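Local coordinates for protein glutamine synthetase (Helicobacter pylori, PDB 5ZLI) that works as a twelve-subunit enzyme of the glutamine synthetase I beta family, each chain carrying a beta-Grasp domain and a catalytic domain, at residues 222-227 with 272-277; 243-248 with 375-380; 265-270 with 323-328. All coordinates share one frame; numbering follows the deposited sequence.

Contact 1. Residues 222-227 with 272-277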
loop_
_atom_site.group_PDB
_atom_site.type_symbol
_atom_site.label_atom_id
_atom_site.label_comp_id
_atom_site.label_asym_id
_atom_site.label_seq_id
_atom_site.Cartn_x
_atom_site.Cartn_y
_atom_site.Cartn_z
ATOM N N HIS B 222 36.252 -8.603 21.233
ATOM C CA HIS B 222 35.546 -9.240 20.135
ATOM C C HIS B 222 36.243 -10.555 19.760
ATOM O O HIS B 222 37.453 -10.709 19.923
ATOM C CB HIS B 222 35.523 -8.298 18.939
ATOM C CG HIS B 222 34.331 -8.465 18.054
ATOM N ND1 HIS B 222 33.237 -7.630 18.110
ATOM C CD2 HIS B 222 34.047 -9.392 17.109
ATOM C CE1 HIS B 222 32.341 -8.019 17.220
ATOM N NE2 HIS B 222 32.809 -9.087 16.601
ATOM N N GLU B 223 35.484 -11.515 19.238
ATOM C CA GLU B 223 36.092 -12.752 18.739
ATOM C C GLU B 223 36.080 -12.826 17.212
ATOM O O GLU B 223 35.650 -11.896 16.534
ATOM C CB GLU B 223 35.390 -13.961 19.350
ATOM C CG GLU B 223 36.245 -14.755 20.334
ATOM C CD GLU B 223 37.436 -15.436 19.647
ATOM O OE1 GLU B 223 38.569 -15.371 20.188
ATOM O OE2 GLU B 223 37.221 -16.089 18.581
ATOM N N VAL B 224 36.499 -13.984 16.680
ATOM C CA VAL B 224 36.838 -14.116 15.256
ATOM C C VAL B 224 35.589 -14.085 14.365
ATOM O O VAL B 224 35.613 -13.525 13.264
ATOM C CB VAL B 224 37.665 -15.393 15.005
ATOM C CG1 VAL B 224 37.748 -15.677 13.521
ATOM C CG2 VAL B 224 39.034 -15.268 15.617
ATOM N N ALA B 225 34.520 -14.762 14.766
ATOM C CA ALA B 225 33.287 -14.728 13.987
ATOM C C ALA B 225 32.575 -13.382 14.161
ATOM O O ALA B 225 32.909 -12.574 15.028
ATOM C CB ALA B 225 32.359 -15.861 14.389
ATOM N N GLN B 226 31.563 -13.157 13.326
ATOM C CA GLN B 226 31.071 -11.803 13.085
ATOM C C GLN B 226 30.396 -11.182 14.314
ATOM O O GLN B 226 30.588 -9.993 14.580
ATOM C CB GLN B 226 30.146 -11.815 11.879
ATOM C CG GLN B 226 30.841 -12.380 10.679
ATOM C CD GLN B 226 30.000 -12.342 9.455
ATOM O OE1 GLN B 226 29.618 -11.281 8.983
ATOM N NE2 GLN B 226 29.681 -13.517 8.933
ATOM N N ALA B 227 29.567 -11.914 15.055
ATOM C CA ALA B 227 28.915 -11.294 16.214
ATOM C C ALA B 227 29.422 -11.884 17.525
ATOM O O ALA B 227 28.724 -11.882 18.540
ATOM C CB ALA B 227 27.393 -11.408 16.147
ATOM N N GLY B 272 30.317 -21.519 7.877
ATOM C CA GLY B 272 31.404 -20.794 7.255
ATOM C C GLY B 272 32.058 -19.730 8.104
ATOM O O GLY B 272 32.880 -18.964 7.580
ATOM N N ASP B 273 31.755 -19.679 9.401
ATOM C CA ASP B 273 32.478 -18.799 10.296
ATOM C C ASP B 273 32.786 -19.580 11.562
ATOM O O ASP B 273 32.311 -20.706 11.752
ATOM C CB ASP B 273 31.719 -17.517 10.607
ATOM C CG ASP B 273 32.667 -16.339 10.889
ATOM O OD1 ASP B 273 33.905 -16.561 10.989
ATOM O OD2 ASP B 273 32.172 -15.191 10.964
ATOM N N ASN B 274 33.637 -18.995 12.399
ATOM C CA ASN B 274 34.152 -19.704 13.563
ATOM C C ASN B 274 33.028 -20.130 14.480
ATOM O O ASN B 274 32.043 -19.408 14.648
ATOM C CB ASN B 274 35.133 -18.836 14.355
ATOM C CG ASN B 274 36.564 -19.143 14.030
ATOM O OD1 ASN B 274 36.901 -19.597 12.931
ATOM N ND2 ASN B 274 37.417 -18.940 15.004
ATOM N N GLY B 275 33.183 -21.311 15.076
ATOM C CA GLY B 275 32.263 -21.732 16.103
ATOM C C GLY B 275 32.646 -21.139 17.445
ATOM O O GLY B 275 33.682 -20.485 17.600
ATOM N N SER B 276 31.791 -21.363 18.434
ATOM C CA SER B 276 32.068 -20.916 19.785
ATOM C C SER B 276 32.653 -22.081 20.568
ATOM O O SER B 276 32.161 -23.206 20.480
ATOM C CB SER B 276 30.809 -20.381 20.444
ATOM O OG SER B 276 30.409 -19.197 19.771
ATOM N N GLY B 277 33.732 -21.821 21.295
ATOM C CA GLY B 277 34.312 -22.881 22.079
ATOM C C GLY B 277 34.101 -22.637 23.548
ATOM O O GLY B 277 33.745 -21.521 23.950
#
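Asp273 and Asn274 meet Val224, Ala225 and Gln226 where two loops of the glutamine synthetase catalytic domain come together in a buried contact, one joining strands 217-222 and 228-237, the other strands 262-264 and 278-286. Asp273 sends its carboxylate across: CG is anti to the backbone N (chi1 -150°) and lies 3.5 Å from Ala225 CB. Its OD2 takes a weak, bent bond from Gln226 N at 3.2 Å (124°) and a second weak one from Gln187 N, while OD1 turns back to accept from Asn274 N at 2.8 Å. The Gln226 side chain slants across this carboxylate, the planes of amide and carboxylate 49° apart, and its OE1 is claimed by Glu167 N. Asn274 follows, with ND2 3.6 Å from Val224 CG1 and CB 4.1 Å from Ala225 CB; Val224 also packs on Cys63 of a second subunit. Further on, Gly275 O and Ser276 OG both bond to Gln228 NE2, and since Gln228 OE1 accepts from Ala225 N, this one amide bridges the loops. Loop 222-227 is closed on itself by His222 NE2, which donates to Gln226 O at 3.1 Å with the oxygen in the ring plane.

Contact 2. Residues 243-248 with 375-380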
loop_
_atom_site.group_PDB
_atom_site.type_symbol
_atom_site.label_atom_id
_atom_site.label_comp_id
_atom_site.label_asym_id
_atom_site.label_seq_id
_atom_site.Cartn_x
_atom_site.Cartn_y
_atom_site.Cartn_z
ATOM N N ASP B 243 29.861 -23.358 38.358
ATOM C CA ASP B 243 28.891 -22.401 38.869
ATOM C C ASP B 243 29.012 -21.055 38.182
ATOM O O ASP B 243 28.014 -20.480 37.745
ATOM C CB ASP B 243 29.058 -22.224 40.366
ATOM C CG ASP B 243 28.317 -23.241 41.142
ATOM O OD1 ASP B 243 27.810 -24.216 40.555
ATOM O OD2 ASP B 243 28.196 -23.039 42.351
ATOM N N ASN B 244 30.236 -20.556 38.029
ATOM C CA ASN B 244 30.371 -19.232 37.448
ATOM C C ASN B 244 29.984 -19.253 35.990
ATOM O O ASN B 244 29.511 -18.247 35.463
ATOM C CB ASN B 244 31.809 -18.725 37.573
ATOM C CG ASN B 244 32.190 -18.391 38.980
ATOM O OD1 ASN B 244 31.343 -18.047 39.802
ATOM N ND2 ASN B 244 33.470 -18.488 39.273
ATOM N N VAL B 245 30.117 -20.410 35.348
ATOM C CA VAL B 245 29.659 -20.547 33.976
ATOM C C VAL B 245 28.151 -20.343 33.904
ATOM O O VAL B 245 27.666 -19.581 33.063
ATOM C CB VAL B 245 30.101 -21.903 33.408
ATOM C CG1 VAL B 245 29.352 -22.244 32.108
ATOM C CG2 VAL B 245 31.636 -21.911 33.223
ATOM N N GLN B 246 27.385 -20.984 34.804
ATOM C CA GLN B 246 25.936 -20.731 34.842
ATOM C C GLN B 246 25.620 -19.242 35.012
ATOM O O GLN B 246 24.774 -18.698 34.298
ATOM C CB GLN B 246 25.234 -21.537 35.952
ATOM C CG GLN B 246 25.194 -23.055 35.782
ATOM C CD GLN B 246 24.623 -23.533 34.433
ATOM O OE1 GLN B 246 25.311 -23.475 33.415
ATOM N NE2 GLN B 246 23.354 -23.951 34.417
ATOM N N LYS B 247 26.283 -18.568 35.960
ATOM C CA LYS B 247 26.067 -17.129 36.157
ATOM C C LYS B 247 26.408 -16.339 34.890
ATOM O O LYS B 247 25.606 -15.522 34.427
ATOM C CB LYS B 247 26.899 -16.607 37.327
ATOM C CG LYS B 247 26.538 -17.077 38.723
ATOM C CD LYS B 247 27.224 -16.108 39.732
ATOM C CE LYS B 247 27.283 -16.648 41.154
ATOM N NZ LYS B 247 27.880 -15.701 42.106
ATOM N N LEU B 248 27.631 -16.518 34.371
ATOM C CA LEU B 248 28.074 -15.875 33.134
ATOM C C LEU B 248 27.080 -16.038 31.978
ATOM O O LEU B 248 26.743 -15.052 31.303
ATOM C CB LEU B 248 29.453 -16.427 32.747
ATOM C CG LEU B 248 30.312 -16.104 31.501
ATOM C CD1 LEU B 248 29.876 -16.789 30.207
ATOM C CD2 LEU B 248 30.332 -14.648 31.258
ATOM N N SER B 375 27.629 -27.998 26.552
ATOM C CA SER B 375 27.870 -28.974 27.593
ATOM C C SER B 375 27.310 -28.498 28.927
ATOM O O SER B 375 27.363 -27.311 29.259
ATOM C CB SER B 375 29.374 -29.212 27.693
ATOM O OG SER B 375 30.027 -27.980 27.965
ATOM N N ASN B 376 26.847 -29.445 29.728
ATOM C CA ASN B 376 26.581 -29.113 31.113
ATOM C C ASN B 376 27.920 -28.932 31.799
ATOM O O ASN B 376 28.681 -29.910 31.915
ATOM C CB ASN B 376 25.762 -30.196 31.811
ATOM C CG ASN B 376 25.297 -29.786 33.222
ATOM O OD1 ASN B 376 26.052 -29.201 34.020
ATOM N ND2 ASN B 376 24.043 -30.090 33.525
ATOM N N PRO B 377 28.245 -27.719 32.260
ATOM C CA PRO B 377 29.559 -27.476 32.891
ATOM C C PRO B 377 29.876 -28.405 34.064
ATOM O O PRO B 377 31.039 -28.795 34.246
ATOM C CB PRO B 377 29.452 -26.009 33.343
ATOM C CG PRO B 377 27.981 -25.732 33.386
ATOM C CD PRO B 377 27.392 -26.527 32.273
ATOM N N TYR B 378 28.878 -28.779 34.861
ATOM C CA TYR B 378 29.132 -29.705 35.954
ATOM C C TYR B 378 29.600 -31.052 35.420
ATOM O O TYR B 378 30.705 -31.519 35.737
ATOM C CB TYR B 378 27.878 -29.833 36.812
ATOM C CG TYR B 378 27.467 -28.506 37.372
ATOM C CD1 TYR B 378 28.179 -27.935 38.420
ATOM C CD2 TYR B 378 26.370 -27.821 36.864
ATOM C CE1 TYR B 378 27.826 -26.710 38.947
ATOM C CE2 TYR B 378 26.007 -26.599 37.396
ATOM C CZ TYR B 378 26.750 -26.054 38.439
ATOM O OH TYR B 378 26.407 -24.848 38.952
ATOM N N LEU B 379 28.791 -31.653 34.545
ATOM C CA LEU B 379 29.116 -32.955 33.981
ATOM C C LEU B 379 30.417 -32.879 33.199
ATOM O O LEU B 379 31.318 -33.692 33.415
ATOM C CB LEU B 379 27.959 -33.441 33.088
ATOM C CG LEU B 379 26.518 -33.574 33.663
ATOM C CD1 LEU B 379 25.606 -34.272 32.686
ATOM C CD2 LEU B 379 26.440 -34.294 35.001
ATOM N N ALA B 380 30.576 -31.845 32.368
ATOM C CA ALA B 380 31.811 -31.680 31.604
ATOM C C ALA B 380 33.032 -31.646 32.533
ATOM O O ALA B 380 33.979 -32.438 32.377
ATOM C CB ALA B 380 31.749 -30.414 30.742
#
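The first turn of helix 377-393 packs against helix 238-258 inside the glutamine synthetase catalytic domain, Pro377 and Tyr378 meeting Asp243, Val245 and Gln246. All five residues are buried near the centre of the chain. Pro377 abuts both Val245 and Gln246. Val245 CG1, anti to the backbone N (chi1 166°), rests 4.0 Å from Pro377 CG, an apolar contact. The Gln246 chain is bent at its second torsion (chi2 -53°), which turns the amide toward the rim of the proline ring, with OE1 3.5 Å from Pro377 CG, the two side chains crossing at about a right angle. Gln246 NE2 is engaged by Gly36 O. Tyr378 reaches over to Asp243 and Gln246 with the hydroxyl end of its ring; Gln246 CG comes obliquely to within 3.8 Å of Tyr378 OH, and the Gln246 amide is turned 69° from the ring plane. The Asp243 carboxylate stands nearly perpendicular to that ring, at its edge, but the modelled approach of its OD1 to the hydroxyl is doubtful. Asp243 OD2 forms salt bridges with Arg115 and Arg83, which probably balance the buried charge from outside the helix pair. Phe98 of strand 94-103, in the beta-Grasp domain, touches both Asp243 and Tyr378. The start of helix 377-393 is capped by Asn376, whose OD1 accepts from Tyr378 N at 3.0 Å.

Contact 3. Residues 265-270 with 323-328; sequences FMPKPL and NASTNS
The Asn327 amide is held between Met266 and Lys268: the Met266 methyl lies over one face, CE 3.7 Å from Asn327 CG, and the Lys268 backbone N-H approaches from the other side of the plane. That N-H gives a nearly straight bond, Lys268 N to Asn327 OD1 at 2.9 Å (166°), with the donor tilted 32° from the carbonyl plane. At the same oxygen sits Pro267 CD, 3.3 Å from Asn327 OD1. Met266 brings its methyl there through a bend at its last torsion (chi3 -69°), the two side chains crossing at about a right angle. Asn327 ND2 makes a long, weak bond to Lys268 O at 3.5 Å, its stronger partner being Glu474 of a third subunit, so the amide lies at a subunit interface of the dodecamer. Within the catalytic domain the contact joins segment 323-328, by helix 326-331, to the loop between strands 262-264 and 278-286. Pro267 turns its ring to this segment: CB lies 3.7 Å from Asn327 O, and CG 3.6 Å from Ser328 OG, a hydroxyl also bonded to Asp372. Beyond the contact, Lys268 NZ probably bonds to Asp273 O and makes a cation-pi contact with Tyr336.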
loop_
_atom_site.group_PDB
_atom_site.type_symbol
_atom_site.label_atom_id
_atom_site.label_comp_id
_atom_site.label_asym_id
_atom_site.label_seq_id
_atom_site.Cartn_x
_atom_site.Cartn_y
_atom_site.Cartn_z
ATOM N N PHE B 265 25.201 -19.209 23.440
ATOM C CA PHE B 265 26.502 -19.849 23.514
ATOM C C PHE B 265 26.589 -21.116 22.657
ATOM O O PHE B 265 27.567 -21.866 22.802
ATOM C CB PHE B 265 26.859 -20.170 24.943
ATOM C CG PHE B 265 27.072 -18.967 25.817
ATOM C CD1 PHE B 265 26.004 -18.220 26.264
ATOM C CD2 PHE B 265 28.326 -18.651 26.286
ATOM C CE1 PHE B 265 26.200 -17.178 27.110
ATOM C CE2 PHE B 265 28.516 -17.607 27.131
ATOM C CZ PHE B 265 27.471 -16.873 27.545
ATOM N N MET B 266 25.643 -21.320 21.705
ATOM C CA MET B 266 25.612 -22.552 20.906
ATOM C C MET B 266 26.852 -22.684 20.018
ATOM O O MET B 266 27.330 -21.696 19.456
ATOM C CB MET B 266 24.332 -22.622 20.049
ATOM C CG MET B 266 24.260 -21.733 18.804
ATOM S SD MET B 266 22.672 -21.805 17.910
ATOM C CE MET B 266 22.747 -23.436 17.255
ATOM N N PRO B 267 27.361 -23.904 19.832
ATOM C CA PRO B 267 28.684 -24.075 19.184
ATOM C C PRO B 267 28.826 -23.498 17.774
ATOM O O PRO B 267 29.862 -22.906 17.491
ATOM C CB PRO B 267 28.882 -25.598 19.221
ATOM C CG PRO B 267 27.999 -26.070 20.302
ATOM C CD PRO B 267 26.834 -25.169 20.344
ATOM N N LYS B 268 27.878 -23.719 16.849
ATOM C CA LYS B 268 28.029 -23.285 15.453
ATOM C C LYS B 268 26.727 -22.716 14.875
ATOM O O LYS B 268 25.970 -23.415 14.192
ATOM C CB LYS B 268 28.543 -24.451 14.607
ATOM C CG LYS B 268 28.982 -24.120 13.190
ATOM C CD LYS B 268 30.375 -23.519 13.171
ATOM C CE LYS B 268 31.074 -23.806 11.885
ATOM N NZ LYS B 268 32.333 -23.071 11.907
ATOM N N PRO B 269 26.436 -21.418 15.119
ATOM C CA PRO B 269 25.245 -20.802 14.500
ATOM C C PRO B 269 25.424 -20.360 13.060
ATOM O O PRO B 269 24.450 -20.287 12.311
ATOM C CB PRO B 269 24.977 -19.580 15.383
ATOM C CG PRO B 269 26.306 -19.223 15.939
ATOM C CD PRO B 269 27.031 -20.541 16.153
ATOM N N LEU B 270 26.640 -20.049 12.646
ATOM C CA LEU B 270 26.882 -19.541 11.306
ATOM C C LEU B 270 27.710 -20.563 10.560
ATOM O O LEU B 270 28.804 -20.919 11.009
ATOM C CB LEU B 270 27.627 -18.207 11.333
ATOM C CG LEU B 270 27.019 -17.085 12.164
ATOM C CD1 LEU B 270 27.979 -15.915 12.226
ATOM C CD2 LEU B 270 25.728 -16.668 11.552
ATOM N N ASN B 323 30.819 -32.150 24.497
ATOM C CA ASN B 323 30.271 -31.778 23.182
ATOM C C ASN B 323 28.936 -32.510 23.046
ATOM O O ASN B 323 28.802 -33.465 22.270
ATOM C CB ASN B 323 31.253 -32.137 22.081
ATOM C CG ASN B 323 32.570 -31.444 22.282
ATOM O OD1 ASN B 323 33.390 -31.871 23.104
ATOM N ND2 ASN B 323 32.779 -30.345 21.557
ATOM N N ALA B 324 27.935 -32.003 23.786
ATOM C CA ALA B 324 26.756 -32.770 24.154
ATOM C C ALA B 324 25.547 -32.461 23.277
ATOM O O ALA B 324 24.425 -32.873 23.610
ATOM C CB ALA B 324 26.439 -32.542 25.634
ATOM N N SER B 325 25.745 -31.740 22.177
ATOM C CA SER B 325 24.702 -31.510 21.190
ATOM C C SER B 325 25.247 -31.881 19.831
ATOM O O SER B 325 26.453 -31.866 19.593
ATOM C CB SER B 325 24.251 -30.062 21.140
ATOM O OG SER B 325 25.329 -29.250 20.760
ATOM N N THR B 326 24.346 -32.210 18.930
ATOM C CA THR B 326 24.791 -32.404 17.567
ATOM C C THR B 326 25.365 -31.119 16.978
ATOM O O THR B 326 26.199 -31.157 16.059
ATOM C CB THR B 326 23.635 -32.949 16.786
ATOM O OG1 THR B 326 22.489 -32.165 17.142
ATOM C CG2 THR B 326 23.445 -34.384 17.179
ATOM N N ASN B 327 24.922 -29.976 17.476
ATOM C CA ASN B 327 25.476 -28.741 16.965
ATOM C C ASN B 327 26.958 -28.629 17.310
ATOM O O ASN B 327 27.716 -27.944 16.613
ATOM C CB ASN B 327 24.717 -27.562 17.529
ATOM C CG ASN B 327 25.015 -26.338 16.788
ATOM O OD1 ASN B 327 25.589 -25.380 17.312
ATOM N ND2 ASN B 327 24.629 -26.341 15.524
ATOM N N SER B 328 27.388 -29.281 18.381
ATOM C CA SER B 328 28.812 -29.307 18.692
ATOM C C SER B 328 29.634 -29.802 17.520
ATOM O O SER B 328 30.702 -29.261 17.224
ATOM C CB SER B 328 29.059 -30.177 19.903
ATOM O OG SER B 328 28.361 -29.625 20.988
#

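Overall arrangement
From the N terminus, contact 1 opens first, at the end of strand 217-222, and closes at 272-277 after helix 238-258 has been passed. Contact 2 starts on that helix and closes the longest loop, returning at 375-380. Contact 3 runs from 265-270 to 323-328 and is nested inside contact 2, whereas contact 1 crosses both. Loop 265-277 supplies one segment each to contacts 1 and 3, which touch, Ser276 N with Pro267 O forming a probable hydrogen bond. Phe265 packs on Leu248, joining contact 3 to contact 2; contacts 1 and 2 stay apart, their nearest atoms about 8 Å from each other. Contact 1 joins two strand-connecting loops, contact 2 two helices, and contact 3 a loop to the segment by helix 326-331.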